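Local coordinates for catalase (Bacillus pumilus, PDB 4QOL), which breaks down hydrogen peroxide to water and oxygen at a heme and also shows peroxidase-like reactivity toward phenolic substrates, at residues Lys117-Glu121 / Glu122-Asp126; Glu305-Phe308 / Ala309-Gln313; Gly426-Tyr429 / Arg430-Glu434. All coordinates share one frame; numbering follows the deposited sequence.

Interaction 1: residues Lys117-Glu121 / Glu122-Asp126; sequences KFYTE and EGNYD
Lys117 and Asp126 face each other as a non-hydrogen-bonded pair of the antiparallel beta hairpin formed by strands 113-120 and 123-130, part of the catalase beta barrel. With CG anti to the backbone N (chi1 175°), the lysine chain starts out alongside the aspartate: CB and CG each run past Asp126 OD1, and CG also lies over one face of the Tyr119 ring. Lys117 CD passes 4.0 Å from Asn124 ND2, and after the bend at chi3 CE again comes near Asp126 OD1. The chi4 bend brings Lys117 NZ to the syn side of Asp126 OD1 in a 2.8 Å salt bridge, with a weak second bond to OD2. The buried ammonium is shared between the carboxylate, Ala315 O and a water that accepts from Asn124 ND2, while Asp126 OD2 accepts from Thr317 N. On the other side of the hairpin the rings of Phe118 and Tyr125 lie nearly parallel but slid apart, Phe118 CD1 3.5 Å from Tyr125 CD2. Phe81 meets both rings. A type I turn from Thr120 to Gly123 closes the hairpin. There Thr120 OG1 accepts from Glu122 N and donates 2.6 Å to Gly123 O, in the carbonyl plane and on a lone pair.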
loop_
_atom_site.group_PDB
_atom_site.type_symbol
_atom_site.label_atom_id
_atom_site.label_comp_id
_atom_site.label_asym_id
_atom_site.label_seq_id
_atom_site.Cartn_x
_atom_site.Cartn_y
_atom_site.Cartn_z
ATOM N N LYS A 117 21.562 -7.983 -14.533
ATOM C CA LYS A 117 22.006 -7.765 -13.150
ATOM C C LYS A 117 23.216 -8.702 -12.934
ATOM O O LYS A 117 23.058 -9.914 -13.049
ATOM C CB LYS A 117 20.866 -8.122 -12.189
ATOM C CG LYS A 117 21.175 -8.078 -10.695
ATOM C CD LYS A 117 19.979 -8.417 -9.795
ATOM C CE LYS A 117 18.810 -7.479 -9.968
ATOM N NZ LYS A 117 19.091 -6.018 -9.763
ATOM N N PHE A 118 24.384 -8.102 -12.730
ATOM C CA PHE A 118 25.614 -8.804 -12.412
ATOM C C PHE A 118 25.798 -8.825 -10.870
ATOM O O PHE A 118 25.892 -7.769 -10.218
ATOM C CB PHE A 118 26.794 -8.067 -13.009
ATOM C CG PHE A 118 26.797 -7.915 -14.507
ATOM C CD1 PHE A 118 26.205 -6.872 -15.128
ATOM C CD2 PHE A 118 27.555 -8.797 -15.288
ATOM C CE1 PHE A 118 26.313 -6.662 -16.478
ATOM C CE2 PHE A 118 27.586 -8.643 -16.675
ATOM C CZ PHE A 118 26.986 -7.570 -17.277
ATOM N N TYR A 119 25.899 -10.026 -10.296
ATOM C CA TYR A 119 26.048 -10.203 -8.857
ATOM C C TYR A 119 27.527 -10.160 -8.441
ATOM O O TYR A 119 28.154 -11.185 -8.173
ATOM C CB TYR A 119 25.366 -11.467 -8.411
ATOM C CG TYR A 119 23.872 -11.540 -8.640
ATOM C CD1 TYR A 119 22.961 -11.000 -7.704
ATOM C CD2 TYR A 119 23.375 -12.227 -9.712
ATOM C CE1 TYR A 119 21.582 -11.100 -7.908
ATOM C CE2 TYR A 119 22.015 -12.341 -9.897
ATOM C CZ TYR A 119 21.138 -11.789 -8.989
ATOM O OH TYR A 119 19.752 -11.970 -9.185
ATOM N N THR A 120 28.101 -8.958 -8.418
ATOM C CA THR A 120 29.564 -8.844 -8.295
ATOM C C THR A 120 30.011 -8.910 -6.834
ATOM O O THR A 120 29.212 -8.706 -5.912
ATOM C CB THR A 120 30.192 -7.571 -8.973
ATOM O OG1 THR A 120 30.320 -6.478 -8.065
ATOM C CG2 THR A 120 29.342 -7.137 -10.210
ATOM N N GLU A 121 31.322 -9.078 -6.653
ATOM C CA GLU A 121 31.894 -9.105 -5.309
ATOM C C GLU A 121 31.924 -7.722 -4.631
ATOM O O GLU A 121 32.074 -7.660 -3.422
ATOM C CB GLU A 121 33.247 -9.797 -5.355
ATOM C CG GLU A 121 34.371 -8.971 -5.899
ATOM C CD GLU A 121 35.498 -9.826 -6.430
ATOM O OE1 GLU A 121 35.405 -10.263 -7.566
ATOM O OE2 GLU A 121 36.505 -9.973 -5.694
ATOM N N GLU A 122 31.778 -6.624 -5.381
ATOM C CA GLU A 122 31.683 -5.276 -4.844
ATOM C C GLU A 122 30.265 -4.680 -4.929
ATOM O O GLU A 122 30.102 -3.458 -4.885
ATOM C CB GLU A 122 32.723 -4.343 -5.506
ATOM C CG GLU A 122 34.138 -4.705 -5.099
ATOM C CD GLU A 122 35.245 -3.805 -5.633
ATOM O OE1 GLU A 122 35.054 -2.984 -6.528
ATOM O OE2 GLU A 122 36.365 -3.942 -5.087
ATOM N N GLY A 123 29.270 -5.559 -5.085
ATOM C CA GLY A 123 27.871 -5.140 -5.157
ATOM C C GLY A 123 27.226 -5.509 -6.482
ATOM O O GLY A 123 27.877 -5.967 -7.450
ATOM N N ASN A 124 25.902 -5.378 -6.525
ATOM C CA ASN A 124 25.191 -5.623 -7.723
ATOM C C ASN A 124 25.407 -4.484 -8.703
ATOM O O ASN A 124 25.211 -3.322 -8.376
ATOM C CB ASN A 124 23.679 -5.888 -7.427
ATOM C CG ASN A 124 23.435 -7.268 -6.878
ATOM O OD1 ASN A 124 24.322 -8.065 -6.724
ATOM N ND2 ASN A 124 22.150 -7.574 -6.590
ATOM N N TYR A 125 25.748 -4.848 -9.933
ATOM C CA TYR A 125 25.784 -3.928 -11.072
ATOM C C TYR A 125 24.672 -4.213 -12.073
ATOM O O TYR A 125 24.601 -5.299 -12.651
ATOM C CB TYR A 125 27.124 -4.064 -11.799
ATOM C CG TYR A 125 27.251 -3.264 -13.059
ATOM C CD1 TYR A 125 26.989 -1.927 -13.076
ATOM C CD2 TYR A 125 27.674 -3.850 -14.266
ATOM C CE1 TYR A 125 27.118 -1.160 -14.225
ATOM C CE2 TYR A 125 27.863 -3.098 -15.397
ATOM C CZ TYR A 125 27.527 -1.765 -15.396
ATOM O OH TYR A 125 27.641 -1.002 -16.553
ATOM N N ASP A 126 23.816 -3.230 -12.318
ATOM C CA ASP A 126 22.707 -3.385 -13.273
ATOM C C ASP A 126 23.009 -2.613 -14.533
ATOM O O ASP A 126 23.257 -1.417 -14.486
ATOM C CB ASP A 126 21.355 -2.843 -12.720
ATOM C CG ASP A 126 20.696 -3.697 -11.604
ATOM O OD1 ASP A 126 20.979 -4.933 -11.517
ATOM O OD2 ASP A 126 19.954 -3.096 -10.814
HETATM O O HOH W 1 19.920 -5.770 -7.177
HETATM O O HOH W 2 26.609 -8.575 -5.273
#

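Interaction 2: residues Glu305-Phe308 / Ala309-Gln313; sequences ENFF and AETEQ
Glu310 OE2 reaches back to two successive backbone amides, taking a 2.9 Å bond from Asn306 N and a weak one from Glu305 N. The Asn306 N-H comes from above the carboxylate plane, 42° out of it. The other oxygen, OE1, is bonded to Tyr64 OH, so both ends of the carboxylate are fixed. Asn306 in turn caps the helix start: its OD1 accepts from Ala309 N at 2.9 Å, with the donor in the plane of the amide carbonyl, and also touches Ala309 CB. The Phe307 ring extends along the helix with CG anti to the backbone N (chi1 -177°), which brings one face over Thr311. Thr311 CB stands 4.0 Å from the ring centroid, almost on the normal, in a CH-pi contact, and CG2 reaches toward CE2 and CZ. The Phe308 ring slants across Glu312 and Gln313, CD1 against Glu312 CB and CG and CE2 3.8 Å from Gln313 CD. Gln313 NE2 donates to Ala309 O at 3.1 Å and also to Thr374 O of the second subunit, while Glu312 OE2 forms a salt bridge with Lys102. Phe307 O receives Glu312 N at 2.9 Å, a five-residue step that widens the helix into a pi-type turn. Asn306 is thus the side-chain N-cap of the short helix 307-312, whose Thr311 side chain comes within about 7 Å of a bound heme.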
loop_
_atom_site.group_PDB
_atom_site.type_symbol
_atom_site.label_atom_id
_atom_site.label_comp_id
_atom_site.label_asym_id
_atom_site.label_seq_id
_atom_site.Cartn_x
_atom_site.Cartn_y
_atom_site.Cartn_z
ATOM N N GLU A 305 12.775 -20.503 -10.835
ATOM C CA GLU A 305 11.842 -21.499 -10.221
ATOM C C GLU A 305 10.419 -21.017 -10.110
ATOM O O GLU A 305 9.509 -21.837 -10.101
ATOM C CB GLU A 305 12.362 -21.866 -8.825
ATOM C CG GLU A 305 13.688 -22.634 -8.889
ATOM C CD GLU A 305 13.514 -23.948 -9.702
ATOM O OE1 GLU A 305 14.095 -24.094 -10.853
ATOM O OE2 GLU A 305 12.758 -24.824 -9.200
ATOM N N ASN A 306 10.225 -19.697 -9.982
ATOM C CA ASN A 306 8.855 -19.146 -9.844
ATOM C C ASN A 306 8.826 -17.785 -10.554
ATOM O O ASN A 306 9.641 -16.899 -10.291
ATOM C CB ASN A 306 8.455 -18.987 -8.390
ATOM C CG ASN A 306 7.053 -18.434 -8.236
ATOM O OD1 ASN A 306 6.846 -17.217 -8.091
ATOM N ND2 ASN A 306 6.068 -19.340 -8.187
ATOM N N PHE A 307 7.941 -17.659 -11.512
ATOM C CA PHE A 307 7.969 -16.471 -12.373
ATOM C C PHE A 307 7.674 -15.212 -11.561
ATOM O O PHE A 307 8.337 -14.166 -11.705
ATOM C CB PHE A 307 6.957 -16.646 -13.516
ATOM C CG PHE A 307 6.956 -15.513 -14.516
ATOM C CD1 PHE A 307 6.189 -14.408 -14.312
ATOM C CD2 PHE A 307 7.762 -15.573 -15.622
ATOM C CE1 PHE A 307 6.224 -13.357 -15.201
ATOM C CE2 PHE A 307 7.721 -14.596 -16.584
ATOM C CZ PHE A 307 6.976 -13.472 -16.373
ATOM N N PHE A 308 6.627 -15.252 -10.751
ATOM C CA PHE A 308 6.292 -14.046 -9.962
ATOM C C PHE A 308 7.472 -13.620 -9.056
ATOM O O PHE A 308 7.838 -12.438 -8.996
ATOM C CB PHE A 308 5.031 -14.277 -9.138
ATOM C CG PHE A 308 4.653 -13.135 -8.253
ATOM C CD1 PHE A 308 3.857 -12.116 -8.713
ATOM C CD2 PHE A 308 5.178 -13.033 -6.973
ATOM C CE1 PHE A 308 3.567 -11.029 -7.876
ATOM C CE2 PHE A 308 4.845 -11.963 -6.119
ATOM C CZ PHE A 308 4.067 -10.961 -6.562
ATOM N N ALA A 309 7.961 -14.561 -8.265
ATOM C CA ALA A 309 8.841 -14.232 -7.206
ATOM C C ALA A 309 10.168 -13.691 -7.746
ATOM O O ALA A 309 10.828 -12.886 -7.084
ATOM C CB ALA A 309 9.092 -15.440 -6.263
ATOM N N GLU A 310 10.579 -14.200 -8.909
ATOM C CA GLU A 310 11.895 -13.907 -9.495
ATOM C C GLU A 310 11.793 -12.963 -10.673
ATOM O O GLU A 310 12.399 -11.918 -10.649
ATOM C CB GLU A 310 12.573 -15.226 -9.891
ATOM C CG GLU A 310 12.879 -16.092 -8.670
ATOM C CD GLU A 310 13.288 -17.476 -9.026
ATOM O OE1 GLU A 310 14.371 -17.591 -9.597
ATOM O OE2 GLU A 310 12.504 -18.438 -8.766
ATOM N N THR A 311 10.977 -13.259 -11.662
ATOM C CA THR A 311 10.897 -12.373 -12.833
ATOM C C THR A 311 10.007 -11.142 -12.572
ATOM O O THR A 311 10.440 -10.005 -12.807
ATOM C CB THR A 311 10.481 -13.135 -14.089
ATOM O OG1 THR A 311 11.395 -14.218 -14.306
ATOM C CG2 THR A 311 10.425 -12.267 -15.292
ATOM N N GLU A 312 8.806 -11.370 -12.042
ATOM C CA GLU A 312 7.898 -10.251 -11.852
ATOM C C GLU A 312 8.464 -9.295 -10.808
ATOM O O GLU A 312 8.382 -8.088 -10.994
ATOM C CB GLU A 312 6.489 -10.707 -11.549
ATOM C CG GLU A 312 5.530 -9.539 -11.488
ATOM C CD GLU A 312 5.286 -8.864 -12.845
ATOM O OE1 GLU A 312 4.876 -7.702 -12.835
ATOM O OE2 GLU A 312 5.473 -9.525 -13.898
ATOM N N GLN A 313 9.089 -9.818 -9.749
ATOM C CA GLN A 313 9.573 -8.957 -8.663
ATOM C C GLN A 313 11.055 -8.446 -8.883
ATOM O O GLN A 313 11.515 -7.736 -8.059
ATOM C CB GLN A 313 9.570 -9.702 -7.324
ATOM C CG GLN A 313 8.188 -9.864 -6.698
ATOM C CD GLN A 313 8.215 -10.385 -5.294
ATOM O OE1 GLN A 313 7.534 -9.832 -4.406
ATOM N NE2 GLN A 313 8.964 -11.420 -5.075
#

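Interaction 3: residues Gly426-Tyr429 / Arg430-Glu434; sequences GEKY and RSYSE
Lys428 O is held by the hydroxyl of Ser431, whose OG donates to it over 2.7 Å, in the carbonyl plane and on a lone pair. OG reaches that oxygen because it sits between its own backbone N and carbonyl carbon (chi1 80°). Weak bonds from Ser431 N and Tyr432 N converge on the same carbonyl. A water donates to Ser431 OG and accepts from Lys428 NZ, so the serine hydroxyl is engaged both as donor and as acceptor, and the ammonium group is tied back to its own turn of helix. Further back, Arg430 N donates to Gly426 O at 3.0 Å in a regular i to i+4 bond of helix 423-431, whereas Tyr432 N makes its 3.1 Å bond to Tyr429 O, an i to i+3 bond of 3-10 type. The chain then runs through Ser433, the N-cap of helix 434-448, in the C-terminal helical region of the catalase. Around this backbone the long side chains fold over. The bend of Arg430 at chi3 lays its guanidinium over Gly426, with Gly426 O 3.3 Å above the centre of the plane and Glu427 N on the same face toward the rim. Arg430 NH1 forms a salt bridge with Asp467, and nearby the Tyr429 ring stacks on Tyr470 with its OH bonded to Asp469. Lys428 crosses the Tyr432 phenol obliquely, CE lying 3.4 Å from OH and 3.6 Å from CZ, and its ammonium makes a cation-pi contact with Trp180. The phenol OH is bonded to Thr179 O, which joins this corner to helix 175-181. Lys428 O lies 3.7 Å above the Tyr432 ring, offset toward its rim near CD2.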
loop_
_atom_site.group_PDB
_atom_site.type_symbol
_atom_site.label_atom_id
_atom_site.label_comp_id
_atom_site.label_asym_id
_atom_site.label_seq_id
_atom_site.Cartn_x
_atom_site.Cartn_y
_atom_site.Cartn_z
ATOM N N GLY A 426 19.932 10.091 -41.221
ATOM C CA GLY A 426 20.246 9.982 -42.659
ATOM C C GLY A 426 21.323 8.920 -42.873
ATOM O O GLY A 426 21.270 8.166 -43.856
ATOM N N GLU A 427 22.343 8.887 -42.002
ATOM C CA GLU A 427 23.390 7.885 -42.136
ATOM C C GLU A 427 22.875 6.495 -41.960
ATOM O O GLU A 427 23.240 5.582 -42.712
ATOM C CB GLU A 427 24.554 8.187 -41.140
ATOM C CG GLU A 427 25.245 9.511 -41.412
ATOM C CD GLU A 427 26.227 9.953 -40.341
ATOM O OE1 GLU A 427 27.166 10.727 -40.700
ATOM O OE2 GLU A 427 26.075 9.645 -39.112
ATOM N N LYS A 428 21.929 6.319 -41.018
ATOM C CA LYS A 428 21.304 5.017 -40.821
ATOM C C LYS A 428 20.495 4.628 -42.028
ATOM O O LYS A 428 20.655 3.502 -42.540
ATOM C CB LYS A 428 20.433 4.995 -39.555
ATOM C CG LYS A 428 19.859 3.625 -39.234
ATOM C CD LYS A 428 20.900 2.565 -38.961
ATOM C CE LYS A 428 20.200 1.222 -38.661
ATOM N NZ LYS A 428 21.205 0.152 -38.474
ATOM N N TYR A 429 19.683 5.554 -42.523
ATOM C CA TYR A 429 18.876 5.290 -43.729
ATOM C C TYR A 429 19.758 4.786 -44.875
ATOM O O TYR A 429 19.513 3.770 -45.519
ATOM C CB TYR A 429 18.154 6.571 -44.190
ATOM C CG TYR A 429 17.388 6.363 -45.504
ATOM C CD1 TYR A 429 16.194 5.661 -45.502
ATOM C CD2 TYR A 429 17.853 6.855 -46.710
ATOM C CE1 TYR A 429 15.450 5.437 -46.676
ATOM C CE2 TYR A 429 17.129 6.643 -47.878
ATOM C CZ TYR A 429 15.936 5.952 -47.853
ATOM O OH TYR A 429 15.175 5.762 -49.058
ATOM N N ARG A 430 20.832 5.526 -45.114
ATOM C CA ARG A 430 21.695 5.183 -46.236
ATOM C C ARG A 430 22.430 3.884 -46.049
ATOM O O ARG A 430 22.841 3.285 -47.039
ATOM C CB ARG A 430 22.655 6.305 -46.541
ATOM C CG ARG A 430 21.964 7.506 -47.115
ATOM C CD ARG A 430 22.958 8.591 -47.516
ATOM N NE ARG A 430 23.615 9.211 -46.363
ATOM C CZ ARG A 430 23.175 10.274 -45.691
ATOM N NH1 ARG A 430 22.006 10.879 -45.960
ATOM N NH2 ARG A 430 23.935 10.768 -44.745
ATOM N N SER A 431 22.605 3.437 -44.812
ATOM C CA SER A 431 23.269 2.152 -44.513
ATOM C C SER A 431 22.374 0.933 -44.752
ATOM O O SER A 431 22.866 -0.209 -44.806
ATOM C CB SER A 431 23.814 2.158 -43.078
ATOM O OG SER A 431 22.782 1.881 -42.115
ATOM N N TYR A 432 21.069 1.160 -44.931
ATOM C CA TYR A 432 20.162 0.083 -45.190
ATOM C C TYR A 432 20.371 -0.427 -46.639
ATOM O O TYR A 432 20.548 0.361 -47.548
ATOM C CB TYR A 432 18.686 0.533 -45.029
ATOM C CG TYR A 432 18.174 0.652 -43.577
ATOM C CD1 TYR A 432 18.510 -0.295 -42.618
ATOM C CD2 TYR A 432 17.452 1.759 -43.173
ATOM C CE1 TYR A 432 18.095 -0.159 -41.295
ATOM C CE2 TYR A 432 17.017 1.922 -41.844
ATOM C CZ TYR A 432 17.354 0.960 -40.905
ATOM O OH TYR A 432 16.919 1.110 -39.576
ATOM N N SER A 433 20.219 -1.735 -46.826
ATOM C CA SER A 433 20.037 -2.326 -48.160
ATOM C C SER A 433 18.754 -1.810 -48.769
ATOM O O SER A 433 17.909 -1.243 -48.073
ATOM C CB SER A 433 19.992 -3.856 -48.073
ATOM O OG SER A 433 18.792 -4.305 -47.468
ATOM N N GLU A 434 18.602 -2.006 -50.078
ATOM C CA GLU A 434 17.439 -1.544 -50.737
ATOM C C GLU A 434 16.206 -2.235 -50.155
ATOM O O GLU A 434 15.168 -1.620 -50.084
ATOM C CB GLU A 434 17.538 -1.772 -52.262
ATOM C CG GLU A 434 16.272 -1.425 -53.038
ATOM C CD GLU A 434 15.740 0.003 -52.818
ATOM O OE1 GLU A 434 14.540 0.211 -53.036
ATOM O OE2 GLU A 434 16.513 0.925 -52.500
HETATM O O HOH W 3 22.130 -0.567 -41.074
#

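Interactions 1 and 2 share the catalase core, their nearest atoms about 7 Å apart, and both touch the second subunit; interaction 3 lies in the C-terminal helical region, its nearest atoms about 23 Å from interaction 1 and about 28 Å from interaction 2, where no other chain reaches it. The hairpin of 117-126 is the most buried, and pairs an internal salt bridge on one face with aromatic packing on the other. At 305-313, partly buried between subunits, carboxylate and amide groups secure the start of a short helix. In interaction 3 a serine hydroxyl holds a backbone carbonyl and a water ties it to a lysine, while the charged guanidinium of exposed Arg430 folds back across the backbone.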